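Local coordinates for protein nucleoporin NUP159 (Saccharomyces cerevisiae, PDB 1XIP) that serves in the nuclear pore complex, where its N-terminal beta-propeller domain tethers the helicase Dbp5 to the pore for mRNA export, at residues Val100-Asp112 with Arg120-Leu132. Residues are numbered along the deposited sequence; the frame is centred on the assembly and turned at random.
Sequences VLVSTRNALYSLD and RTVTSFEKPVFQL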
loop_
_atom_site.group_PDB
_atom_site.type_symbol
_atom_site.label_atom_id
_atom_site.label_comp_id
_atom_site.label_asym_id
_atom_site.label_seq_id
_atom_site.Cartn_x
_atom_site.Cartn_y
_atom_site.Cartn_z
ATOM N N VAL A 100 -16.080 -10.365 -1.153
ATOM C CA VAL A 100 -14.916 -9.683 -1.678
ATOM C C VAL A 100 -15.350 -8.302 -2.189
ATOM O O VAL A 100 -16.294 -8.182 -2.970
ATOM C CB VAL A 100 -14.251 -10.489 -2.804
ATOM C CG1 VAL A 100 -13.068 -9.753 -3.359
ATOM C CG2 VAL A 100 -13.794 -11.817 -2.299
ATOM N N LEU A 101 -14.688 -7.257 -1.740
ATOM C CA LEU A 101 -15.011 -5.961 -2.271
ATOM C C LEU A 101 -14.070 -5.644 -3.405
ATOM O O LEU A 101 -12.895 -5.942 -3.333
ATOM C CB LEU A 101 -14.986 -4.881 -1.190
ATOM C CG LEU A 101 -15.894 -5.157 0.019
ATOM C CD1 LEU A 101 -15.787 -4.055 1.025
ATOM C CD2 LEU A 101 -17.338 -5.353 -0.411
ATOM N N VAL A 102 -14.621 -5.088 -4.483
ATOM C CA VAL A 102 -13.842 -4.643 -5.616
ATOM C C VAL A 102 -14.256 -3.214 -5.922
ATOM O O VAL A 102 -15.432 -2.915 -6.050
ATOM C CB VAL A 102 -14.084 -5.512 -6.836
ATOM C CG1 VAL A 102 -13.438 -4.879 -8.085
ATOM C CG2 VAL A 102 -13.549 -6.941 -6.609
ATOM N N SER A 103 -13.281 -2.335 -6.048
ATOM C CA SER A 103 -13.577 -0.961 -6.349
ATOM C C SER A 103 -12.811 -0.497 -7.563
ATOM O O SER A 103 -11.608 -0.752 -7.688
ATOM C CB SER A 103 -13.220 -0.095 -5.166
ATOM O OG SER A 103 -13.813 1.169 -5.294
ATOM N N THR A 104 -13.521 0.149 -8.479
ATOM C CA THR A 104 -12.878 0.982 -9.495
ATOM C C THR A 104 -12.812 2.416 -8.966
ATOM O O THR A 104 -13.112 2.680 -7.798
ATOM C CB THR A 104 -13.668 0.964 -10.849
ATOM O OG1 THR A 104 -14.942 1.608 -10.676
ATOM C CG2 THR A 104 -14.012 -0.460 -11.306
ATOM N N ARG A 105 -12.453 3.346 -9.839
ATOM C CA ARG A 105 -12.451 4.750 -9.487
ATOM C C ARG A 105 -13.881 5.278 -9.289
ATOM O O ARG A 105 -14.102 6.232 -8.516
ATOM C CB ARG A 105 -11.708 5.555 -10.555
ATOM C CG ARG A 105 -10.228 5.785 -10.231
ATOM C CD ARG A 105 -9.302 5.835 -11.439
ATOM N NE ARG A 105 -9.224 7.154 -12.103
ATOM C CZ ARG A 105 -9.058 8.350 -11.486
ATOM N NH1 ARG A 105 -8.985 8.445 -10.152
ATOM N NH2 ARG A 105 -8.982 9.462 -12.209
ATOM N N ASN A 106 -14.849 4.643 -9.956
ATOM C CA ASN A 106 -16.201 5.197 -10.046
ATOM C C ASN A 106 -17.296 4.464 -9.282
ATOM O O ASN A 106 -18.367 5.046 -9.029
ATOM C CB ASN A 106 -16.596 5.367 -11.506
ATOM C CG ASN A 106 -15.600 6.208 -12.264
ATOM O OD1 ASN A 106 -15.565 7.428 -12.117
ATOM N ND2 ASN A 106 -14.733 5.550 -13.045
ATOM N N ALA A 107 -17.021 3.215 -8.898
ATOM C CA ALA A 107 -17.995 2.383 -8.195
ATOM C C ALA A 107 -17.357 1.277 -7.355
ATOM O O ALA A 107 -16.241 0.856 -7.620
ATOM C CB ALA A 107 -19.002 1.786 -9.195
ATOM N N LEU A 108 -18.096 0.814 -6.349
ATOM C CA LEU A 108 -17.690 -0.265 -5.450
ATOM C C LEU A 108 -18.560 -1.491 -5.716
ATOM O O LEU A 108 -19.771 -1.351 -5.932
ATOM C CB LEU A 108 -17.912 0.190 -4.011
ATOM C CG LEU A 108 -17.123 -0.327 -2.797
ATOM C CD1 LEU A 108 -18.081 -0.571 -1.619
ATOM C CD2 LEU A 108 -16.275 -1.558 -3.059
ATOM N N TYR A 109 -17.967 -2.686 -5.685
ATOM C CA TYR A 109 -18.698 -3.923 -6.010
ATOM C C TYR A 109 -18.459 -4.991 -4.981
ATOM O O TYR A 109 -17.401 -5.023 -4.349
ATOM C CB TYR A 109 -18.291 -4.479 -7.385
ATOM C CG TYR A 109 -18.478 -3.509 -8.504
ATOM C CD1 TYR A 109 -19.747 -3.265 -9.033
ATOM C CD2 TYR A 109 -17.389 -2.808 -9.031
ATOM C CE1 TYR A 109 -19.934 -2.351 -10.057
ATOM C CE2 TYR A 109 -17.565 -1.891 -10.065
ATOM C CZ TYR A 109 -18.842 -1.671 -10.567
ATOM O OH TYR A 109 -19.031 -0.774 -11.576
ATOM N N SER A 110 -19.438 -5.886 -4.851
ATOM C CA SER A 110 -19.388 -7.008 -3.918
ATOM C C SER A 110 -19.556 -8.340 -4.629
ATOM O O SER A 110 -20.502 -8.517 -5.407
ATOM C CB SER A 110 -20.525 -6.881 -2.926
ATOM O OG SER A 110 -20.029 -6.864 -1.612
ATOM N N LEU A 111 -18.670 -9.285 -4.346
ATOM C CA LEU A 111 -18.880 -10.662 -4.783
ATOM C C LEU A 111 -19.135 -11.565 -3.579
ATOM O O LEU A 111 -18.390 -11.553 -2.611
ATOM C CB LEU A 111 -17.696 -11.167 -5.606
ATOM C CG LEU A 111 -17.579 -12.676 -5.808
ATOM C CD1 LEU A 111 -18.485 -13.130 -6.933
ATOM C CD2 LEU A 111 -16.142 -13.044 -6.087
ATOM N N ASP A 112 -20.201 -12.337 -3.645
ATOM C CA ASP A 112 -20.595 -13.187 -2.551
ATOM C C ASP A 112 -19.793 -14.467 -2.655
ATOM O O ASP A 112 -19.840 -15.134 -3.670
ATOM C CB ASP A 112 -22.085 -13.464 -2.676
ATOM C CG ASP A 112 -22.694 -14.048 -1.418
ATOM O OD1 ASP A 112 -21.950 -14.537 -0.517
ATOM O OD2 ASP A 112 -23.934 -14.069 -1.254
ATOM N N ARG A 120 -22.611 -7.779 -7.186
ATOM C CA ARG A 120 -23.480 -6.631 -6.980
ATOM C C ARG A 120 -22.730 -5.315 -6.994
ATOM O O ARG A 120 -21.563 -5.252 -6.635
ATOM C CB ARG A 120 -24.219 -6.775 -5.656
ATOM C CG ARG A 120 -25.456 -7.665 -5.742
ATOM C CD ARG A 120 -26.221 -7.806 -4.424
ATOM N NE ARG A 120 -27.670 -7.918 -4.632
ATOM C CZ ARG A 120 -28.576 -7.033 -4.197
ATOM N NH1 ARG A 120 -28.201 -5.944 -3.527
ATOM N NH2 ARG A 120 -29.867 -7.235 -4.438
ATOM N N THR A 121 -23.416 -4.266 -7.431
ATOM C CA THR A 121 -22.942 -2.902 -7.249
ATOM C C THR A 121 -23.284 -2.532 -5.817
ATOM O O THR A 121 -24.419 -2.720 -5.395
ATOM C CB THR A 121 -23.654 -1.939 -8.244
ATOM O OG1 THR A 121 -23.242 -2.239 -9.586
ATOM C CG2 THR A 121 -23.180 -0.493 -8.045
ATOM N N VAL A 122 -22.304 -2.052 -5.058
ATOM C CA VAL A 122 -22.601 -1.570 -3.717
ATOM C C VAL A 122 -22.996 -0.115 -3.797
ATOM O O VAL A 122 -24.037 0.283 -3.272
ATOM C CB VAL A 122 -21.434 -1.747 -2.742
ATOM C CG1 VAL A 122 -21.830 -1.276 -1.338
ATOM C CG2 VAL A 122 -20.977 -3.201 -2.718
ATOM N N THR A 123 -22.174 0.680 -4.465
ATOM C CA THR A 123 -22.480 2.084 -4.647
ATOM C C THR A 123 -21.650 2.722 -5.760
ATOM O O THR A 123 -20.688 2.124 -6.257
ATOM C CB THR A 123 -22.345 2.862 -3.291
ATOM O OG1 THR A 123 -23.028 4.115 -3.393
ATOM C CG2 THR A 123 -20.891 3.258 -2.997
ATOM N N SER A 124 -22.068 3.919 -6.162
ATOM C CA SER A 124 -21.300 4.783 -7.039
ATOM C C SER A 124 -20.817 5.989 -6.238
ATOM O O SER A 124 -21.384 6.326 -5.190
ATOM C CB SER A 124 -22.153 5.242 -8.214
ATOM O OG SER A 124 -22.205 4.239 -9.206
ATOM N N PHE A 125 -19.757 6.619 -6.726
ATOM C CA PHE A 125 -19.161 7.754 -6.051
ATOM C C PHE A 125 -19.500 9.000 -6.852
ATOM O O PHE A 125 -19.426 8.988 -8.080
ATOM C CB PHE A 125 -17.636 7.587 -5.976
ATOM C CG PHE A 125 -17.168 6.254 -5.383
ATOM C CD1 PHE A 125 -17.451 5.915 -4.057
ATOM C CD2 PHE A 125 -16.410 5.369 -6.148
ATOM C CE1 PHE A 125 -17.007 4.706 -3.516
ATOM C CE2 PHE A 125 -15.958 4.159 -5.618
ATOM C CZ PHE A 125 -16.256 3.825 -4.297
ATOM N N GLU A 126 -19.880 10.076 -6.168
ATOM C CA GLU A 126 -20.215 11.333 -6.856
ATOM C C GLU A 126 -18.997 11.909 -7.596
ATOM O O GLU A 126 -19.159 12.620 -8.588
ATOM C CB GLU A 126 -20.798 12.368 -5.892
ATOM C CG GLU A 126 -20.642 12.018 -4.416
ATOM C CD GLU A 126 -21.555 12.844 -3.521
ATOM O OE1 GLU A 126 -21.209 14.025 -3.246
ATOM O OE2 GLU A 126 -22.615 12.319 -3.092
ATOM N N LYS A 127 -17.793 11.576 -7.112
ATOM C CA LYS A 127 -16.534 11.956 -7.761
ATOM C C LYS A 127 -15.505 10.793 -7.713
ATOM O O LYS A 127 -15.504 10.015 -6.754
ATOM C CB LYS A 127 -15.950 13.217 -7.101
ATOM C CG LYS A 127 -16.761 14.505 -7.329
ATOM C CD LYS A 127 -16.038 15.514 -8.230
ATOM C CE LYS A 127 -16.715 15.635 -9.594
ATOM N NZ LYS A 127 -17.875 16.559 -9.563
ATOM N N PRO A 128 -14.640 10.680 -8.735
ATOM C CA PRO A 128 -13.568 9.660 -8.765
ATOM C C PRO A 128 -12.765 9.550 -7.467
ATOM O O PRO A 128 -12.522 10.533 -6.768
ATOM C CB PRO A 128 -12.651 10.154 -9.886
ATOM C CG PRO A 128 -13.557 10.895 -10.809
ATOM C CD PRO A 128 -14.630 11.514 -9.953
ATOM N N VAL A 129 -12.332 8.343 -7.160
ATOM C CA VAL A 129 -11.688 8.075 -5.886
ATOM C C VAL A 129 -10.209 7.761 -6.088
ATOM O O VAL A 129 -9.846 7.151 -7.094
ATOM C CB VAL A 129 -12.435 6.940 -5.166
ATOM C CG1 VAL A 129 -11.597 6.327 -4.063
ATOM C CG2 VAL A 129 -13.757 7.461 -4.619
ATOM N N PHE A 130 -9.364 8.202 -5.151
ATOM C CA PHE A 130 -7.909 7.988 -5.211
ATOM C C PHE A 130 -7.451 6.810 -4.329
ATOM O O PHE A 130 -6.495 6.098 -4.663
ATOM C CB PHE A 130 -7.153 9.240 -4.719
ATOM C CG PHE A 130 -7.167 10.402 -5.672
ATOM C CD1 PHE A 130 -7.284 10.210 -7.062
ATOM C CD2 PHE A 130 -7.040 11.711 -5.176
ATOM C CE1 PHE A 130 -7.296 11.304 -7.948
ATOM C CE2 PHE A 130 -7.041 12.818 -6.046
ATOM C CZ PHE A 130 -7.175 12.615 -7.441
ATOM N N GLN A 131 -8.102 6.657 -3.176
ATOM C CA GLN A 131 -7.662 5.706 -2.164
ATOM C C GLN A 131 -8.792 5.189 -1.307
ATOM O O GLN A 131 -9.680 5.946 -0.921
ATOM C CB GLN A 131 -6.592 6.321 -1.259
ATOM C CG GLN A 131 -5.706 5.255 -0.582
ATOM C CD GLN A 131 -4.771 5.836 0.435
ATOM O OE1 GLN A 131 -3.912 6.630 0.091
ATOM N NE2 GLN A 131 -4.938 5.455 1.693
ATOM N N LEU A 132 -8.736 3.895 -1.009
ATOM C CA LEU A 132 -9.697 3.244 -0.143
ATOM C C LEU A 132 -8.942 2.422 0.852
ATOM O O LEU A 132 -7.929 1.796 0.505
ATOM C CB LEU A 132 -10.576 2.298 -0.943
ATOM C CG LEU A 132 -11.660 2.881 -1.822
ATOM C CD1 LEU A 132 -11.364 2.577 -3.264
ATOM C CD2 LEU A 132 -12.967 2.271 -1.420
#
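Backbone bonds join Leu108 and Ser110 to Arg120, Val122 and Thr123, pairing strands 107-112 and 120-124 as an antiparallel hairpin. Ser110 and Arg120 exchange N-H and C=O, while Leu108 N reaches Thr123 O at 2.9 Å. Leu108 O takes Val122 N at 2.8 Å and, weakly, Thr123 N: a classic beta bulge.

Beyond the strands two turn carbonyls hold the connecting chain: Asn106 O accepts Phe125 N from above its carbonyl plane, and Arg105 O receives Val129 N on a lone pair at 3.1 Å. Thr104 suits the turn, its OG1 accepting from Asn106 N and Ala107 N. The Arg105 guanidinium, nearly coplanar with the Phe130 ring (3°), brings NH1 to that ring's edge and makes a weak bond to Val129 O.

Apolar packing centres on Phe125: chi1 of -52° sets CG opposite the carbonyl carbon, bringing the ring against the Arg105-Ala107 backbone, CD2 3.4 Å from Arg105 O. Its CZ meets Leu108 CB at 4.0 Å, while Val129 CG2 of its own segment packs 3.6 Å above the ring plane, offset toward the rim. Polar Ser103 OG, satisfied by donating to Thr104 O, suits the ring's in-plane edge. With an alanine here, a gap would probably open between Leu108 and Val129. Branched Val122 lies alongside Leu108, CB to CD1 3.7 Å.

These strands are the outer pair of a four-stranded antiparallel blade; residues 125-128 lead into strand 129-134, the first of the next beta-propeller blade.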